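Local atomic coordinates of meso-diaminopimelate dehydrogenase (Clostridium tetani, PDB entry 3WGY), a protein that catalyses, as the natural enzyme, the NADP+-dependent reversible oxidative deamination of meso-2,6-diaminopimelate, and in this mutant form binds 4-methyl-2-oxovalerate. Residues 87-93 with 115-121; 289-294 with 308-314. The protein carries 6 engineered substitutions. Residues are numbered along the deposited sequence.

Contact 1: 87-93 with 115-121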
loop_
_atom_site.group_PDB
_atom_site.type_symbol
_atom_site.label_atom_id
_atom_site.label_comp_id
_atom_site.label_asym_id
_atom_site.label_seq_id
_atom_site.Cartn_x
_atom_site.Cartn_y
_atom_site.Cartn_z
ATOM N N PHE B 87 24.389 9.807 -14.941
ATOM C CA PHE B 87 23.825 10.017 -13.608
ATOM C C PHE B 87 22.940 8.860 -13.199
ATOM O O PHE B 87 22.587 8.015 -14.017
ATOM C CB PHE B 87 22.963 11.289 -13.559
ATOM C CG PHE B 87 23.642 12.524 -14.088
ATOM C CD1 PHE B 87 23.774 12.731 -15.454
ATOM C CD2 PHE B 87 24.139 13.487 -13.215
ATOM C CE1 PHE B 87 24.394 13.884 -15.947
ATOM C CE2 PHE B 87 24.758 14.638 -13.698
ATOM C CZ PHE B 87 24.885 14.836 -15.067
ATOM N N ASN B 88 22.596 8.815 -11.915
ATOM C CA ASN B 88 21.675 7.798 -11.427
ATOM C C ASN B 88 20.368 8.458 -11.830
ATOM O O ASN B 88 20.210 9.659 -11.642
ATOM C CB ASN B 88 21.751 7.673 -9.909
ATOM C CG ASN B 88 23.092 7.175 -9.434
ATOM O OD1 ASN B 88 23.587 6.153 -9.901
ATOM N ND2 ASN B 88 23.685 7.888 -8.488
ATOM N N THR B 89 19.431 7.708 -12.386
ATOM C CA THR B 89 18.199 8.347 -12.821
ATOM C C THR B 89 16.911 7.814 -12.229
ATOM O O THR B 89 16.862 6.706 -11.699
ATOM C CB THR B 89 18.061 8.262 -14.333
ATOM O OG1 THR B 89 17.941 6.885 -14.716
ATOM C CG2 THR B 89 19.277 8.879 -15.007
ATOM N N VAL B 90 15.873 8.636 -12.333
ATOM C CA VAL B 90 14.536 8.310 -11.870
ATOM C C VAL B 90 13.590 8.795 -12.961
ATOM O O VAL B 90 13.636 9.962 -13.349
ATOM C CB VAL B 90 14.189 9.043 -10.545
ATOM C CG1 VAL B 90 12.691 8.941 -10.272
ATOM C CG2 VAL B 90 14.967 8.434 -9.386
ATOM N N ASP B 91 12.750 7.902 -13.477
ATOM C CA ASP B 91 11.795 8.297 -14.506
ATOM C C ASP B 91 10.419 7.689 -14.253
ATOM O O ASP B 91 10.256 6.803 -13.406
ATOM C CB ASP B 91 12.285 7.909 -15.907
ATOM C CG ASP B 91 12.244 6.412 -16.160
ATOM O OD1 ASP B 91 11.194 5.786 -15.895
ATOM O OD2 ASP B 91 13.260 5.862 -16.644
ATOM N N SER B 92 9.428 8.163 -14.998
ATOM C CA SER B 92 8.063 7.680 -14.842
ATOM C C SER B 92 7.539 7.067 -16.134
ATOM O O SER B 92 6.347 7.159 -16.432
ATOM C CB SER B 92 7.167 8.838 -14.420
ATOM O OG SER B 92 7.308 9.912 -15.338
ATOM N N PHE B 93 8.440 6.459 -16.901
ATOM C CA PHE B 93 8.093 5.813 -18.167
ATOM C C PHE B 93 6.768 5.086 -17.945
ATOM O O PHE B 93 6.703 4.152 -17.151
ATOM C CB PHE B 93 9.216 4.837 -18.538
ATOM C CG PHE B 93 9.108 4.267 -19.921
ATOM C CD1 PHE B 93 8.323 3.141 -20.169
ATOM C CD2 PHE B 93 9.802 4.845 -20.979
ATOM C CE1 PHE B 93 8.237 2.600 -21.451
ATOM C CE2 PHE B 93 9.720 4.308 -22.267
ATOM C CZ PHE B 93 8.938 3.185 -22.500
ATOM N N ASN B 115 26.017 3.100 -12.474
ATOM C CA ASN B 115 24.953 3.916 -11.890
ATOM C C ASN B 115 23.698 3.080 -11.693
ATOM O O ASN B 115 23.635 1.929 -12.115
ATOM C CB ASN B 115 24.619 5.086 -12.815
ATOM C CG ASN B 115 25.749 6.081 -12.926
ATOM O OD1 ASN B 115 25.918 6.728 -13.963
ATOM N ND2 ASN B 115 26.522 6.225 -11.857
ATOM N N ILE B 116 22.692 3.665 -11.055
ATOM C CA ILE B 116 21.439 2.960 -10.835
ATOM C C ILE B 116 20.321 3.795 -11.431
ATOM O O ILE B 116 20.331 5.016 -11.326
ATOM C CB ILE B 116 21.174 2.718 -9.328
ATOM C CG1 ILE B 116 19.744 2.205 -9.122
ATOM C CG2 ILE B 116 21.402 3.997 -8.543
ATOM C CD1 ILE B 116 19.449 1.782 -7.700
ATOM N N SER B 117 19.365 3.130 -12.071
ATOM C CA SER B 117 18.245 3.826 -12.694
ATOM C C SER B 117 16.899 3.255 -12.285
ATOM O O SER B 117 16.653 2.061 -12.432
ATOM C CB SER B 117 18.352 3.763 -14.220
ATOM O OG SER B 117 19.461 4.505 -14.685
ATOM N N LEU B 118 16.031 4.113 -11.773
ATOM C CA LEU B 118 14.693 3.690 -11.380
ATOM C C LEU B 118 13.738 4.025 -12.522
ATOM O O LEU B 118 13.603 5.183 -12.908
ATOM C CB LEU B 118 14.249 4.418 -10.108
ATOM C CG LEU B 118 12.762 4.257 -9.780
ATOM C CD1 LEU B 118 12.442 2.776 -9.613
ATOM C CD2 LEU B 118 12.422 5.041 -8.505
ATOM N N ILE B 119 13.090 3.011 -13.073
ATOM C CA ILE B 119 12.152 3.241 -14.163
ATOM C C ILE B 119 10.707 2.991 -13.738
ATOM O O ILE B 119 10.442 2.261 -12.782
ATOM C CB ILE B 119 12.431 2.319 -15.364
ATOM C CG1 ILE B 119 11.979 0.898 -15.035
ATOM C CG2 ILE B 119 13.930 2.319 -15.694
ATOM C CD1 ILE B 119 11.818 0.015 -16.245
ATOM N N SER B 120 9.787 3.629 -14.455
ATOM C CA SER B 120 8.358 3.471 -14.246
ATOM C C SER B 120 7.775 3.714 -12.855
ATOM O O SER B 120 6.992 2.899 -12.355
ATOM C CB SER B 120 7.937 2.081 -14.730
ATOM O OG SER B 120 8.291 1.881 -16.093
ATOM N N THR B 121 8.142 4.822 -12.224
ATOM C CA THR B 121 7.568 5.134 -10.920
ATOM C C THR B 121 6.499 6.215 -11.140
ATOM O O THR B 121 6.405 6.789 -12.228
ATOM C CB THR B 121 8.647 5.605 -9.908
ATOM O OG1 THR B 121 8.059 5.707 -8.602
ATOM C CG2 THR B 121 9.223 6.937 -10.307
HETATM O O HOH W 1 15.246 6.314 -15.049
HETATM O O HOH W 2 4.342 7.025 -13.977
#

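Contact 2: 289-294 with 308-314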
loop_
_atom_site.group_PDB
_atom_site.type_symbol
_atom_site.label_atom_id
_atom_site.label_comp_id
_atom_site.label_asym_id
_atom_site.label_seq_id
_atom_site.Cartn_x
_atom_site.Cartn_y
_atom_site.Cartn_z
ATOM N N ARG B 289 14.967 9.872 -3.049
ATOM C CA ARG B 289 15.632 9.638 -1.777
ATOM C C ARG B 289 16.077 8.183 -1.718
ATOM O O ARG B 289 17.173 7.882 -1.252
ATOM C CB ARG B 289 14.693 9.933 -0.600
ATOM C CG ARG B 289 15.349 9.677 0.758
ATOM C CD ARG B 289 14.475 10.087 1.933
ATOM N NE ARG B 289 14.151 11.514 1.935
ATOM C CZ ARG B 289 13.014 12.030 1.487
ATOM N NH1 ARG B 289 12.066 11.239 0.991
ATOM N NH2 ARG B 289 12.829 13.340 1.529
ATOM N N ALA B 290 15.219 7.284 -2.199
ATOM C CA ALA B 290 15.518 5.856 -2.195
ATOM C C ALA B 290 16.660 5.494 -3.135
ATOM O O ALA B 290 17.507 4.666 -2.797
ATOM C CB ALA B 290 14.280 5.063 -2.575
ATOM N N ILE B 291 16.669 6.093 -4.322
ATOM C CA ILE B 291 17.717 5.807 -5.295
ATOM C C ILE B 291 19.054 6.318 -4.786
ATOM O O ILE B 291 20.085 5.669 -4.961
ATOM C CB ILE B 291 17.401 6.446 -6.657
ATOM C CG1 ILE B 291 16.112 5.837 -7.209
ATOM C CG2 ILE B 291 18.550 6.217 -7.622
ATOM C CD1 ILE B 291 16.106 4.319 -7.228
ATOM N N TYR B 292 19.028 7.484 -4.155
ATOM C CA TYR B 292 20.235 8.064 -3.592
ATOM C C TYR B 292 20.804 7.075 -2.579
ATOM O O TYR B 292 21.993 6.769 -2.600
ATOM C CB TYR B 292 19.914 9.393 -2.902
ATOM C CG TYR B 292 21.036 9.928 -2.038
ATOM C CD1 TYR B 292 21.166 9.537 -0.702
ATOM C CD2 TYR B 292 21.983 10.808 -2.561
ATOM C CE1 TYR B 292 22.215 10.010 0.092
ATOM C CE2 TYR B 292 23.032 11.286 -1.782
ATOM C CZ TYR B 292 23.146 10.885 -0.457
ATOM O OH TYR B 292 24.197 11.354 0.310
ATOM N N LYS B 293 19.940 6.570 -1.700
ATOM C CA LYS B 293 20.368 5.617 -0.685
ATOM C C LYS B 293 20.950 4.371 -1.331
ATOM O O LYS B 293 22.041 3.933 -0.972
ATOM C CB LYS B 293 19.192 5.238 0.216
ATOM C CG LYS B 293 18.580 6.424 0.939
ATOM C CD LYS B 293 17.572 5.981 1.985
ATOM C CE LYS B 293 16.971 7.170 2.704
ATOM N NZ LYS B 293 16.153 6.752 3.869
ATOM N N LEU B 294 20.228 3.805 -2.295
ATOM C CA LEU B 294 20.698 2.613 -2.979
ATOM C C LEU B 294 21.986 2.850 -3.762
ATOM O O LEU B 294 22.821 1.951 -3.868
ATOM C CB LEU B 294 19.620 2.072 -3.919
ATOM C CG LEU B 294 18.459 1.310 -3.271
ATOM C CD1 LEU B 294 17.453 0.945 -4.340
ATOM C CD2 LEU B 294 18.974 0.055 -2.579
ATOM N N ILE B 308 12.104 -1.935 -4.334
ATOM C CA ILE B 308 12.494 -1.016 -3.266
ATOM C C ILE B 308 11.651 -1.028 -1.991
ATOM O O ILE B 308 10.461 -0.745 -2.018
ATOM C CB ILE B 308 12.509 0.433 -3.804
ATOM C CG1 ILE B 308 13.398 0.520 -5.045
ATOM C CG2 ILE B 308 13.008 1.382 -2.733
ATOM C CD1 ILE B 308 13.327 1.868 -5.735
ATOM N N PRO B 309 12.280 -1.332 -0.847
ATOM C CA PRO B 309 11.589 -1.374 0.448
ATOM C C PRO B 309 11.076 0.033 0.740
ATOM O O PRO B 309 11.753 1.020 0.435
ATOM C CB PRO B 309 12.699 -1.794 1.421
ATOM C CG PRO B 309 13.670 -2.526 0.547
ATOM C CD PRO B 309 13.702 -1.664 -0.687
ATOM N N PHE B 310 9.887 0.127 1.320
ATOM C CA PHE B 310 9.311 1.433 1.618
ATOM C C PHE B 310 10.188 2.255 2.566
ATOM O O PHE B 310 10.148 3.481 2.542
ATOM C CB PHE B 310 7.909 1.273 2.207
ATOM C CG PHE B 310 6.849 0.955 1.185
ATOM C CD1 PHE B 310 7.190 0.546 -0.100
ATOM C CD2 PHE B 310 5.504 1.046 1.520
ATOM C CE1 PHE B 310 6.205 0.229 -1.032
ATOM C CE2 PHE B 310 4.511 0.733 0.595
ATOM C CZ PHE B 310 4.858 0.324 -0.679
ATOM N N SER B 311 10.995 1.585 3.383
ATOM C CA SER B 311 11.874 2.289 4.321
ATOM C C SER B 311 12.784 3.311 3.626
ATOM O O SER B 311 13.112 4.351 4.204
ATOM C CB SER B 311 12.741 1.290 5.089
ATOM O OG SER B 311 13.565 0.552 4.205
ATOM N N TYR B 312 13.192 3.018 2.394
ATOM C CA TYR B 312 14.068 3.922 1.654
ATOM C C TYR B 312 13.413 5.228 1.209
ATOM O O TYR B 312 14.107 6.176 0.850
ATOM C CB TYR B 312 14.642 3.217 0.427
ATOM C CG TYR B 312 15.729 2.214 0.733
ATOM C CD1 TYR B 312 15.455 1.044 1.441
ATOM C CD2 TYR B 312 17.037 2.432 0.304
ATOM C CE1 TYR B 312 16.462 0.112 1.710
ATOM C CE2 TYR B 312 18.049 1.512 0.566
ATOM C CZ TYR B 312 17.757 0.353 1.269
ATOM O OH TYR B 312 18.757 -0.563 1.511
ATOM N N LEU B 313 12.082 5.275 1.232
ATOM C CA LEU B 313 11.336 6.465 0.826
ATOM C C LEU B 313 11.270 7.512 1.932
ATOM O O LEU B 313 10.842 8.649 1.704
ATOM C CB LEU B 313 9.912 6.082 0.434
ATOM C CG LEU B 313 9.720 5.072 -0.699
ATOM C CD1 LEU B 313 8.230 4.767 -0.828
ATOM C CD2 LEU B 313 10.279 5.643 -2.010
ATOM N N SER B 314 11.699 7.130 3.129
ATOM C CA SER B 314 11.657 8.034 4.266
ATOM C C SER B 314 13.022 8.543 4.713
ATOM O O SER B 314 14.019 7.835 4.625
ATOM C CB SER B 314 10.975 7.341 5.447
ATOM O OG SER B 314 11.039 8.149 6.610
#

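Contact 1: 87-93 with 115-121
Strands 88-90 and 116-118 run side by side, 2° from parallel, with Thr89 facing Ser117 and Val90 facing Leu118. Follow the backbone first: Thr89 N gives to Ile116 O (3.0 Å), Leu118 N to Thr89 O (2.7 Å) and Asp91 N to Leu118 O (2.9 Å). At the start of the ladder a side-chain amide oxygen stands in for a backbone carbonyl, since Ile116 N is taken by Asn88 OD1 at 2.9 Å; Asn88 ND2 is satisfied by Asp64. At the far end Ser120 turns into a left-handed conformation and the pattern slips: Asp91 O accepts from Thr121 N (3.1 Å), while Ser120 N goes to Asp91 OD1 (3.0 Å). Asp91 OD1 also receives Phe93 N at 3.0 Å, closing an Asx turn, and Ser120 OG donates to Phe93 O (3.0 Å). Asp91 OD2 is held by His102 and by a water that also donates to Leu118 O and accepts from Thr89 OG1. Ser117 OG lies 2.8 Å from Thr89 OG1 and also bonds Ser110. With helix 99-113 between them, the two strands form a beta-alpha-beta crossover in the parallel sheet of a Rossmann-type nucleotide-binding fold.

Contact 2: 289-294 with 308-314
Residues 289-294 are regular alpha-helix, part of the long helix 276-296, while 310-313 form one short 3-10 turn, held by Tyr312 N to Pro309 O (3.1 Å) and Leu313 N to Phe310 O (2.9 Å). The two backbones come closest at Ala290 and Tyr312, whose CA atoms are 4.5 Å apart; a methyl side chain allows this, and Ala290 CA sits only 3.4 Å from Tyr312 O. Ala290 CB is packed among Tyr312 CB (3.5 Å), Ile308 CG2 (3.9 Å) and Leu313 CD2 (4.1 Å). One helical turn on, Leu294 brings CD2 to within 3.6 Å of Tyr312 CE2 and CD1 to 4.1 Å from Ile308 CG1. Helix 276-296 packs on the parallel sheet of the Rossmann-type domain, and the turn, which follows the edge strand 301-303, lies against that helix. Polar ends then reach over the turn's C-terminal end: Lys293 NZ makes a short bond of 2.5 Å to Ser314 O, its CB lying 3.5 Å from Tyr312 CD2. Arg289 NH1 makes a weak bond to Leu313 O (3.0 Å), its stronger partners being Asp28 and Asn26. Tyr312 OH is bonded to Glu297. Beyond the turn lies the second subunit, where Phe310 meets Phe310 of that chain with ring planes at about 40°.

How the contacts relate
The two contacts touch, their centres about 13 Å apart, and Ile291 does most of the joining: its CD1 lies 3.4 Å from Leu118 CB, and its CG1 3.6 Å from Val90 CG2. Alongside, Leu294 CB comes within 3.8 Å of Ile116 CD1. Contact 1 thus supplies two neighbouring strands of the sheet and contact 2 a helix laid on one of its faces, with the 308-314 turn on the helix's flank. The loop ends of contact 1 run toward the ligand, the Ser92 side chain being about 12 Å from the bound 4-methyl-2-oxovalerate, whose pocket includes Ser153, the engineered Leu154, Gly155 and His156; contact 2 faces the second subunit with six residues, contact 1 with Ser120 alone.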